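Local atomic coordinates of fibrillarin-like rRNA/tRNA 2'-O-methyltransferase (Methanocaldococcus jannaschii, PDB entry 1FBN), a protein that probably transfers methyl groups from S-adenosyl-L-methionine to ribose 2'-hydroxyls of rRNA and tRNA at sites chosen by a guide RNA. Residues Asp130-Ala138 and Asn155-Trp166. Numbering follows the deposited sequence.
Sequences DANKPQEYA and NQAEILIKNAKW
The buried carboxamide of N163 joins helix 156-167 to the loop after strand 124-128 through both of its ends. Its OD1 accepts from Y137 OH at 2.7 Å, the hydroxyl lying in the carbonyl plane on a lone pair; its ND2 donates to A131 O at 2.9 Å, with an N-H...O angle of 156°. A second ND2 bond, 2.8 Å to I159 O one turn back, stays within the amide plane, and these three bonds fix the rotation of the group. Nearer the surface, K162 NZ grips N132 twice: OD1 at 2.7 Å, met from above its carbonyl plane, and backbone O at 3.1 Å. The lysine chain runs extended to CD, passing P134, then bends (chi3 -57°) to bring NZ to these oxygens; E158 OE1 forms a long salt bridge to NZ. Beyond, P134 CG meets W166 CD1, while Q135 CA sits over the indole's six-membered ring, 4.0 Å from its centroid, a CH-pi contact. Within the loop, D130 OD1 accepts from N132 N, an Asx turn inside the type I turn from D130 to K133. In this Rossmann-like methyltransferase, D130 and A131 are predicted to bind S-adenosyl-L-methionine, so the N163 ND2 hydrogen bond to A131 O ties the backbone of this predicted cofactor site directly to the helix.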
# COMPACT_ATOMS: atom_id res chain seq x y z
N ASP A 130 4.58 -11.53 13.31
CA ASP A 130 3.78 -10.57 14.06
C ASP A 130 4.45 -9.22 13.88
O ASP A 130 5.59 -9.04 14.29
CB ASP A 130 3.78 -10.98 15.55
CG ASP A 130 2.91 -10.08 16.43
OD1 ASP A 130 2.50 -8.98 15.99
OD2 ASP A 130 2.66 -10.47 17.59
N ALA A 131 3.74 -8.28 13.25
CA ALA A 131 4.29 -6.95 13.01
C ALA A 131 4.64 -6.22 14.30
O ALA A 131 5.39 -5.24 14.27
CB ALA A 131 3.33 -6.13 12.18
N ASN A 132 4.10 -6.69 15.42
CA ASN A 132 4.37 -6.09 16.72
C ASN A 132 5.71 -6.57 17.29
O ASN A 132 6.17 -6.09 18.33
CB ASN A 132 3.22 -6.38 17.68
CG ASN A 132 3.27 -5.52 18.92
OD1 ASN A 132 3.49 -4.31 18.84
ND2 ASN A 132 3.05 -6.14 20.08
N LYS A 133 6.33 -7.53 16.60
CA LYS A 133 7.63 -8.09 16.99
C LYS A 133 8.52 -8.13 15.75
O LYS A 133 8.84 -9.21 15.25
CB LYS A 133 7.48 -9.51 17.55
CG LYS A 133 6.55 -9.64 18.75
CD LYS A 133 6.55 -11.08 19.27
CE LYS A 133 5.27 -11.42 20.02
NZ LYS A 133 4.98 -10.49 21.14
N PRO A 134 8.93 -6.96 15.24
CA PRO A 134 9.78 -6.87 14.04
C PRO A 134 11.16 -7.51 14.16
O PRO A 134 11.75 -7.89 13.15
CB PRO A 134 9.85 -5.36 13.79
CG PRO A 134 9.75 -4.79 15.16
CD PRO A 134 8.65 -5.62 15.77
N GLN A 135 11.67 -7.63 15.39
CA GLN A 135 12.98 -8.23 15.61
C GLN A 135 13.03 -9.69 15.18
O GLN A 135 14.09 -10.20 14.84
CB GLN A 135 13.41 -8.11 17.08
CG GLN A 135 12.56 -8.90 18.07
CD GLN A 135 11.28 -8.19 18.48
OE1 GLN A 135 10.99 -7.07 18.03
NE2 GLN A 135 10.51 -8.83 19.35
N GLU A 136 11.87 -10.34 15.18
CA GLU A 136 11.79 -11.74 14.80
C GLU A 136 12.09 -12.00 13.33
O GLU A 136 12.57 -13.08 12.98
CB GLU A 136 10.42 -12.33 15.18
CG GLU A 136 10.22 -12.51 16.68
CD GLU A 136 8.97 -13.30 17.03
OE1 GLU A 136 8.03 -13.34 16.21
OE2 GLU A 136 8.92 -13.89 18.13
N TYR A 137 11.80 -11.04 12.46
CA TYR A 137 12.09 -11.20 11.04
C TYR A 137 13.18 -10.25 10.52
O TYR A 137 13.34 -10.07 9.31
CB TYR A 137 10.81 -11.09 10.19
CG TYR A 137 9.89 -9.93 10.53
CD1 TYR A 137 10.10 -8.67 9.97
CD2 TYR A 137 8.79 -10.11 11.36
CE1 TYR A 137 9.22 -7.62 10.23
CE2 TYR A 137 7.90 -9.07 11.62
CZ TYR A 137 8.12 -7.83 11.06
OH TYR A 137 7.25 -6.79 11.31
N ALA A 138 13.97 -9.69 11.44
CA ALA A 138 15.04 -8.76 11.09
C ALA A 138 16.21 -9.40 10.33
O ALA A 138 16.99 -8.68 9.69
CB ALA A 138 15.53 -8.02 12.33
N ASN A 155 -2.94 0.08 18.18
CA ASN A 155 -1.50 0.30 18.20
C ASN A 155 -0.84 0.36 16.82
O ASN A 155 0.38 0.26 16.70
CB ASN A 155 -0.82 -0.79 19.05
CG ASN A 155 -0.97 -2.19 18.46
OD1 ASN A 155 -1.85 -2.44 17.63
ND2 ASN A 155 -0.11 -3.11 18.88
N GLN A 156 -1.65 0.55 15.77
CA GLN A 156 -1.12 0.61 14.41
C GLN A 156 -0.01 1.64 14.21
O GLN A 156 0.96 1.38 13.50
CB GLN A 156 -2.24 0.80 13.39
CG GLN A 156 -3.03 2.08 13.55
CD GLN A 156 -4.25 2.10 12.66
OE1 GLN A 156 -4.14 2.30 11.45
NE2 GLN A 156 -5.42 1.87 13.24
N ALA A 157 -0.13 2.80 14.85
CA ALA A 157 0.89 3.84 14.72
C ALA A 157 2.23 3.41 15.32
O ALA A 157 3.26 3.52 14.67
CB ALA A 157 0.42 5.16 15.33
N GLU A 158 2.20 2.90 16.55
CA GLU A 158 3.44 2.47 17.20
C GLU A 158 4.07 1.31 16.42
O GLU A 158 5.29 1.16 16.41
CB GLU A 158 3.23 2.08 18.67
CG GLU A 158 2.53 0.74 18.89
CD GLU A 158 2.79 0.15 20.27
OE1 GLU A 158 3.80 -0.56 20.43
OE2 GLU A 158 1.98 0.40 21.19
N ILE A 159 3.24 0.51 15.76
CA ILE A 159 3.74 -0.61 14.96
C ILE A 159 4.55 -0.07 13.78
O ILE A 159 5.61 -0.60 13.46
CB ILE A 159 2.60 -1.54 14.44
CG1 ILE A 159 2.03 -2.38 15.59
CG2 ILE A 159 3.13 -2.47 13.35
CD1 ILE A 159 0.88 -3.27 15.16
N LEU A 160 4.06 0.99 13.14
CA LEU A 160 4.76 1.59 12.01
C LEU A 160 6.09 2.16 12.48
O LEU A 160 7.11 2.00 11.82
CB LEU A 160 3.94 2.71 11.36
CG LEU A 160 4.54 3.41 10.13
CD1 LEU A 160 4.60 2.45 8.95
CD2 LEU A 160 3.73 4.64 9.76
N ILE A 161 6.06 2.80 13.65
CA ILE A 161 7.25 3.42 14.24
C ILE A 161 8.28 2.36 14.61
O ILE A 161 9.46 2.52 14.33
CB ILE A 161 6.90 4.25 15.50
CG1 ILE A 161 6.07 5.48 15.10
CG2 ILE A 161 8.17 4.69 16.23
CD1 ILE A 161 5.45 6.21 16.27
N LYS A 162 7.80 1.27 15.20
CA LYS A 162 8.67 0.17 15.60
C LYS A 162 9.35 -0.46 14.38
O LYS A 162 10.56 -0.71 14.37
CB LYS A 162 7.86 -0.89 16.35
CG LYS A 162 8.68 -1.79 17.24
CD LYS A 162 7.81 -2.83 17.95
CE LYS A 162 6.71 -2.20 18.77
NZ LYS A 162 5.89 -3.23 19.44
N ASN A 163 8.57 -0.68 13.32
CA ASN A 163 9.09 -1.26 12.09
C ASN A 163 9.99 -0.29 11.33
O ASN A 163 10.91 -0.72 10.63
CB ASN A 163 7.95 -1.76 11.21
CG ASN A 163 7.44 -3.12 11.65
OD1 ASN A 163 7.86 -4.14 11.11
ND2 ASN A 163 6.54 -3.14 12.63
N ALA A 164 9.74 1.01 11.47
CA ALA A 164 10.54 2.03 10.81
C ALA A 164 11.93 2.07 11.43
O ALA A 164 12.94 2.16 10.72
CB ALA A 164 9.86 3.39 10.93
N LYS A 165 11.99 1.99 12.76
CA LYS A 165 13.26 1.99 13.49
C LYS A 165 14.11 0.81 13.03
O LYS A 165 15.30 0.95 12.76
CB LYS A 165 13.04 1.87 15.00
CG LYS A 165 12.44 3.08 15.70
CD LYS A 165 12.22 2.75 17.18
CE LYS A 165 11.51 3.85 17.95
NZ LYS A 165 12.36 5.04 18.14
N TRP A 166 13.47 -0.35 12.92
CA TRP A 166 14.15 -1.56 12.50
C TRP A 166 14.54 -1.63 11.03
O TRP A 166 15.69 -1.93 10.71
CB TRP A 166 13.31 -2.79 12.84
CG TRP A 166 13.44 -3.23 14.25
CD1 TRP A 166 12.67 -2.84 15.31
CD2 TRP A 166 14.43 -4.13 14.78
NE1 TRP A 166 13.12 -3.44 16.47
CE2 TRP A 166 14.20 -4.23 16.17
CE3 TRP A 166 15.49 -4.85 14.22
CZ2 TRP A 166 14.99 -5.03 17.01
CZ3 TRP A 166 16.28 -5.65 15.05
CH2 TRP A 166 16.02 -5.73 16.43